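Local coordinates for 2-aminomuconic 6-semialdehyde dehydrogenase (Pseudomonas sp., PDB 7BZV) that oxidises 2-aminomuconic 6-semialdehyde with NAD+ in the meta-cleavage pathway of 2-aminophenol breakdown, working as a tetramer, at the interface of chains A and B. Coordinates in Å, arbitrary orientation; residue numbers count along the deposited sequence, not the author numbering. Chains: chain A/B, 2-aminomuconic 6-semialdehyde dehydrogenase.

Contact 1: the interface of chains A and B. Residues chain A 138, 140, 481, 483; chain B 430, 433-434.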
loop_
_atom_site.group_PDB
_atom_site.type_symbol
_atom_site.label_atom_id
_atom_site.label_comp_id
_atom_site.label_asym_id
_atom_site.label_seq_id
_atom_site.Cartn_x
_atom_site.Cartn_y
_atom_site.Cartn_z
ATOM N N TYR A 138 9.690 -11.065 3.718
ATOM C CA TYR A 138 9.596 -10.260 2.514
ATOM C C TYR A 138 9.329 -11.168 1.315
ATOM O O TYR A 138 9.879 -12.268 1.231
ATOM C CB TYR A 138 10.868 -9.429 2.289
ATOM C CG TYR A 138 12.124 -10.176 2.025
ATOM C CD1 TYR A 138 12.948 -10.569 3.079
ATOM C CD2 TYR A 138 12.556 -10.409 0.732
ATOM C CE1 TYR A 138 14.135 -11.208 2.851
ATOM C CE2 TYR A 138 13.764 -11.044 0.492
ATOM C CZ TYR A 138 14.551 -11.439 1.548
ATOM O OH TYR A 138 15.731 -12.092 1.324
ATOM N N ALA A 140 9.614 -12.265 -2.353
ATOM C CA ALA A 140 10.419 -12.132 -3.545
ATOM C C ALA A 140 9.581 -12.575 -4.736
ATOM O O ALA A 140 9.056 -13.692 -4.746
ATOM C CB ALA A 140 11.669 -13.004 -3.430
ATOM N N VAL A 481 10.076 -14.935 1.835
ATOM C CA VAL A 481 11.318 -15.258 2.520
ATOM C C VAL A 481 11.136 -14.862 3.989
ATOM O O VAL A 481 10.761 -13.731 4.279
ATOM C CB VAL A 481 12.514 -14.547 1.882
ATOM C CG1 VAL A 481 13.781 -14.836 2.719
ATOM C CG2 VAL A 481 12.676 -15.006 0.409
ATOM N N VAL A 483 12.966 -14.764 7.559
ATOM C CA VAL A 483 14.301 -14.827 8.141
ATOM C C VAL A 483 14.206 -14.560 9.640
ATOM O O VAL A 483 13.892 -13.441 10.051
ATOM C CB VAL A 483 15.243 -13.812 7.488
ATOM C CG1 VAL A 483 16.678 -14.008 8.035
ATOM C CG2 VAL A 483 15.206 -13.950 5.978
ATOM N N HIS B 430 20.191 -14.742 2.237
ATOM C CA HIS B 430 19.261 -14.026 1.375
ATOM C C HIS B 430 19.338 -14.547 -0.051
ATOM O O HIS B 430 18.307 -14.791 -0.678
ATOM C CB HIS B 430 19.544 -12.522 1.445
ATOM C CG HIS B 430 19.140 -11.912 2.751
ATOM N ND1 HIS B 430 17.833 -11.621 3.067
ATOM C CD2 HIS B 430 19.864 -11.616 3.856
ATOM C CE1 HIS B 430 17.772 -11.139 4.297
ATOM N NE2 HIS B 430 18.996 -11.103 4.793
ATOM N N SER B 433 17.798 -18.400 -0.084
ATOM C CA SER B 433 16.381 -18.520 0.267
ATOM C C SER B 433 15.502 -17.956 -0.850
ATOM O O SER B 433 14.477 -18.549 -1.206
ATOM C CB SER B 433 16.078 -17.834 1.614
ATOM O OG SER B 433 16.361 -16.468 1.559
ATOM N N GLU B 434 15.925 -16.855 -1.473
ATOM C CA GLU B 434 15.097 -16.228 -2.507
ATOM C C GLU B 434 15.053 -17.035 -3.794
ATOM O O GLU B 434 14.123 -16.860 -4.587
ATOM C CB GLU B 434 15.596 -14.819 -2.864
ATOM C CG GLU B 434 15.289 -13.732 -1.861
ATOM C CD GLU B 434 15.965 -12.408 -2.212
ATOM O OE1 GLU B 434 16.548 -11.762 -1.280
ATOM O OE2 GLU B 434 15.924 -12.046 -3.415
#
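A:Tyr138 sets its phenol hydroxyl between B:Glu434 and B:His430; these three side chains together hide most of the surface in the patch. OH donates to the carboxylate oxygen OE1 of B:Glu434 at 2.7 Å. It meets that oxygen on the anti side, 21° out of the carboxylate plane. A second hydrogen bond joins OH to ND1 of B:His430 at 2.8 Å, with donor and acceptor not decided. Two bonds thus grip one hydroxyl and fix where the ring ends. The phenol and carboxylate planes stand nearly perpendicular, 88° apart, and CD of B:Glu434 lies at the rim of the phenol ring, 3.7 Å from CE2. At the second partner, the imidazole of B:His430 takes CE1 of A:Tyr138 at its edge, in plane. One face of the phenol ring is backed by CB of A:Val481 from its own chain. A:Val481 also reaches across: CG2 touches CG of B:Glu434 at 3.7 Å, while CG1 packs on CB of B:Ser433. The glutamate chain is extended beyond CG (chi2 173°), which carries its carboxylate past the valine to the phenol. In the fold, neighbouring strands 134-143 and 476-485 of chain A lie against helix 426-435 of chain B.

Contact 2: the interface of chains A and B. Residues chain A 123, 139, 473, 478, 480; chain B 454, 470.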
loop_
_atom_site.group_PDB
_atom_site.type_symbol
_atom_site.label_atom_id
_atom_site.label_comp_id
_atom_site.label_asym_id
_atom_site.label_seq_id
_atom_site.Cartn_x
_atom_site.Cartn_y
_atom_site.Cartn_z
ATOM N N ASP A 123 6.440 -6.556 -0.683
ATOM C CA ASP A 123 5.444 -6.850 0.360
ATOM C C ASP A 123 6.154 -7.478 1.556
ATOM O O ASP A 123 6.806 -8.519 1.424
ATOM C CB ASP A 123 4.427 -7.780 -0.316
ATOM C CG ASP A 123 3.246 -8.219 0.543
ATOM O OD1 ASP A 123 3.135 -7.898 1.731
ATOM O OD2 ASP A 123 2.399 -8.960 -0.031
ATOM N N ALA A 139 8.437 -10.722 0.429
ATOM C CA ALA A 139 8.010 -11.554 -0.690
ATOM C C ALA A 139 8.916 -11.260 -1.877
ATOM O O ALA A 139 8.975 -10.132 -2.349
ATOM C CB ALA A 139 6.548 -11.286 -1.054
ATOM N N ASN A 473 1.283 -9.671 -9.753
ATOM C CA ASN A 473 1.167 -10.799 -8.847
ATOM C C ASN A 473 0.737 -12.045 -9.599
ATOM O O ASN A 473 1.210 -13.142 -9.303
ATOM C CB ASN A 473 0.185 -10.509 -7.707
ATOM C CG ASN A 473 0.751 -9.587 -6.705
ATOM O OD1 ASN A 473 1.939 -9.313 -6.743
ATOM N ND2 ASN A 473 -0.078 -9.080 -5.802
ATOM N N LEU A 478 5.418 -15.870 -6.151
ATOM C CA LEU A 478 5.748 -15.170 -4.914
ATOM C C LEU A 478 6.367 -16.156 -3.920
ATOM O O LEU A 478 5.783 -17.188 -3.623
ATOM C CB LEU A 478 4.524 -14.503 -4.299
ATOM C CG LEU A 478 4.260 -13.070 -4.768
ATOM C CD1 LEU A 478 4.094 -13.012 -6.273
ATOM C CD2 LEU A 478 3.018 -12.533 -4.050
ATOM N N ASN A 480 7.687 -16.075 -0.189
ATOM C CA ASN A 480 7.807 -15.299 1.034
ATOM C C ASN A 480 9.072 -15.802 1.727
ATOM O O ASN A 480 9.177 -16.983 2.056
ATOM C CB ASN A 480 6.557 -15.419 1.910
ATOM C CG ASN A 480 6.653 -14.543 3.190
ATOM O OD1 ASN A 480 6.783 -13.301 3.121
ATOM N ND2 ASN A 480 6.647 -15.187 4.345
ATOM N N PRO B 454 1.940 -13.433 2.150
ATOM C CA PRO B 454 1.409 -14.325 1.102
ATOM C C PRO B 454 1.946 -15.735 1.279
ATOM O O PRO B 454 3.144 -15.924 1.497
ATOM C CB PRO B 454 1.909 -13.695 -0.211
ATOM C CG PRO B 454 3.156 -12.873 0.184
ATOM C CD PRO B 454 2.858 -12.401 1.610
ATOM N N HIS B 470 -4.156 -10.958 0.367
ATOM C CA HIS B 470 -4.277 -11.968 -0.669
ATOM C C HIS B 470 -5.477 -12.859 -0.387
ATOM O O HIS B 470 -6.199 -13.256 -1.308
ATOM C CB HIS B 470 -3.007 -12.805 -0.741
ATOM C CG HIS B 470 -1.769 -12.014 -1.028
ATOM N ND1 HIS B 470 -1.351 -11.715 -2.305
ATOM C CD2 HIS B 470 -0.879 -11.428 -0.195
ATOM C CE1 HIS B 470 -0.211 -11.047 -2.246
ATOM N NE2 HIS B 470 0.088 -10.845 -0.976
#
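A:Ala139 and A:Leu478, in the extended strands 134-143 and 476-485, meet B:Pro454, a loop residue with extended backbone, and B:His470, in helix 468-474. A hydrogen bond runs from NE2 of B:His470 to the carboxylate oxygen OD2 of A:Asp123, 3.1 Å long. It is nearly straight, 169° at the hydrogen. The two side chains come from opposite directions, and their flat groups are almost coplanar. OD2 lies at the edge of the imidazole in the ring plane, and the N-H points nearly down the C-O axis of the acceptor. CG of A:Asp123 stands opposite the backbone N (chi1 -178°), which sends the carboxylate towards chain B. CB of B:Pro454 lies over one face of the imidazole, toward the rim, 3.4 Å above the plane. This packing within chain B probably helps to position the ring. CD2 of A:Leu478 touches CE1 of the imidazole at 4.0 Å. CG of B:Pro454 rests on CB of A:Ala139 at 3.9 Å, and its carbonyl O faces CB of A:Asn480 at 3.5 Å. Putting a leucine at B:His470 would probably leave the carboxylate of A:Asp123 without this partner and take the flat surface from beside B:Pro454. The site ties a loop and a helix of one subunit to a loop, strands and a helix of the partner, and so probably helps to hold together the tetramer needed for NAD+ binding.

Contact 3: the interface of chains A and B. Residues chain A 233, 236-237, 254, 459-460; chain B 246-247.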
loop_
_atom_site.group_PDB
_atom_site.type_symbol
_atom_site.label_atom_id
_atom_site.label_comp_id
_atom_site.label_asym_id
_atom_site.label_seq_id
_atom_site.Cartn_x
_atom_site.Cartn_y
_atom_site.Cartn_z
ATOM N N SER A 233 -16.541 -18.088 -22.833
ATOM C CA SER A 233 -16.474 -18.686 -21.508
ATOM C C SER A 233 -16.353 -20.208 -21.572
ATOM O O SER A 233 -15.647 -20.810 -20.753
ATOM C CB SER A 233 -17.708 -18.277 -20.694
ATOM O OG SER A 233 -17.547 -18.614 -19.330
ATOM N N GLY A 236 -12.972 -21.075 -22.097
ATOM C CA GLY A 236 -12.356 -20.961 -20.786
ATOM C C GLY A 236 -12.493 -22.234 -19.981
ATOM O O GLY A 236 -11.528 -22.699 -19.368
ATOM N N SER A 237 -13.698 -22.819 -19.975
ATOM C CA SER A 237 -13.918 -24.094 -19.293
ATOM C C SER A 237 -12.946 -25.161 -19.792
ATOM O O SER A 237 -12.353 -25.901 -18.995
ATOM C CB SER A 237 -15.369 -24.551 -19.500
ATOM O OG SER A 237 -16.291 -23.680 -18.857
ATOM N N LEU A 254 -13.939 -13.398 -19.921
ATOM C CA LEU A 254 -14.717 -14.307 -20.764
ATOM C C LEU A 254 -16.055 -13.712 -21.209
ATOM O O LEU A 254 -17.091 -14.383 -21.175
ATOM C CB LEU A 254 -14.958 -15.625 -20.037
ATOM C CG LEU A 254 -13.750 -16.385 -19.487
ATOM C CD1 LEU A 254 -14.142 -17.495 -18.507
ATOM C CD2 LEU A 254 -12.978 -16.943 -20.686
ATOM N N GLY A 459 -18.438 -14.429 -12.020
ATOM C CA GLY A 459 -19.248 -15.514 -12.562
ATOM C C GLY A 459 -18.631 -16.104 -13.810
ATOM O O GLY A 459 -17.405 -16.263 -13.925
ATOM N N LEU A 460 -19.487 -16.407 -14.787
ATOM C CA LEU A 460 -19.020 -16.958 -16.058
ATOM C C LEU A 460 -18.077 -16.028 -16.822
ATOM O O LEU A 460 -17.445 -16.485 -17.782
ATOM C CB LEU A 460 -20.225 -17.292 -16.956
ATOM C CG LEU A 460 -21.079 -18.431 -16.372
ATOM C CD1 LEU A 460 -22.350 -18.676 -17.162
ATOM C CD2 LEU A 460 -20.275 -19.741 -16.228
ATOM N N GLY B 246 -18.195 -24.045 -14.403
ATOM C CA GLY B 246 -18.699 -22.696 -14.236
ATOM C C GLY B 246 -17.614 -21.656 -14.048
ATOM O O GLY B 246 -17.883 -20.591 -13.490
ATOM N N VAL B 247 -16.395 -21.962 -14.513
ATOM C CA VAL B 247 -15.175 -21.176 -14.305
ATOM C C VAL B 247 -15.062 -20.600 -12.903
ATOM O O VAL B 247 -14.780 -19.407 -12.726
ATOM C CB VAL B 247 -14.999 -20.077 -15.381
ATOM C CG1 VAL B 247 -14.395 -20.676 -16.687
ATOM C CG2 VAL B 247 -16.304 -19.384 -15.724
#
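The loop of B:Gly246 and B:Val247 enters a recess formed by helix 233-244, the loop of A:Leu254 and the 3-10 helix 459-461 of chain A. B:Val247 hides 52 Å² there, and its two methyl branches divide the work. CG1 meets CD1 of A:Leu254 tip to tip, 3.7 Å apart. It also faces the helix backbone, 4.0 Å from N of A:Ser237. CG2 turns to the 3-10 helix and lies 3.7 Å from CA of A:Leu460. With chi1 at -81°, CG1 is opposite the carbonyl carbon and CG2 lies between the backbone N and that carbon, which spreads the branches over different walls. Beside the valine, CD2 of A:Leu460 packs on CA of B:Gly246 at 3.9 Å. The receiving walls are tied within chain A. OG of A:Ser233 donates a 2.6 Å hydrogen bond to the carbonyl O of A:Leu460. The donor lies in the carbonyl plane on a lone pair, with a C=O to donor angle of 137°. This bond joins the start of the long helix to the 3-10 helix and probably steadies the recess. In the fold, the chain B loop follows its own helix 233-244 and precedes strand 250-253, so related segments of both subunits meet here.

Contacts 1 and 2 are neighbours, with C-alpha centres about 11 Å apart. Both use strands 134-143 and 476-485 of chain A, where alternate residues serve the two sites. The C-alpha centre of contact 3 lies about 36 Å from that of contact 1 and about 26 Å from that of contact 2. On the chain A side it uses different elements. The loop residue of chain B in contact 2 and the 3-10 helix of chain A in contact 3 come from nearby stretches of sequence. The two-fold repeats each contact with the chains exchanged. Such spread-out gripping probably supports the tetrameric assembly that NAD+ binding requires.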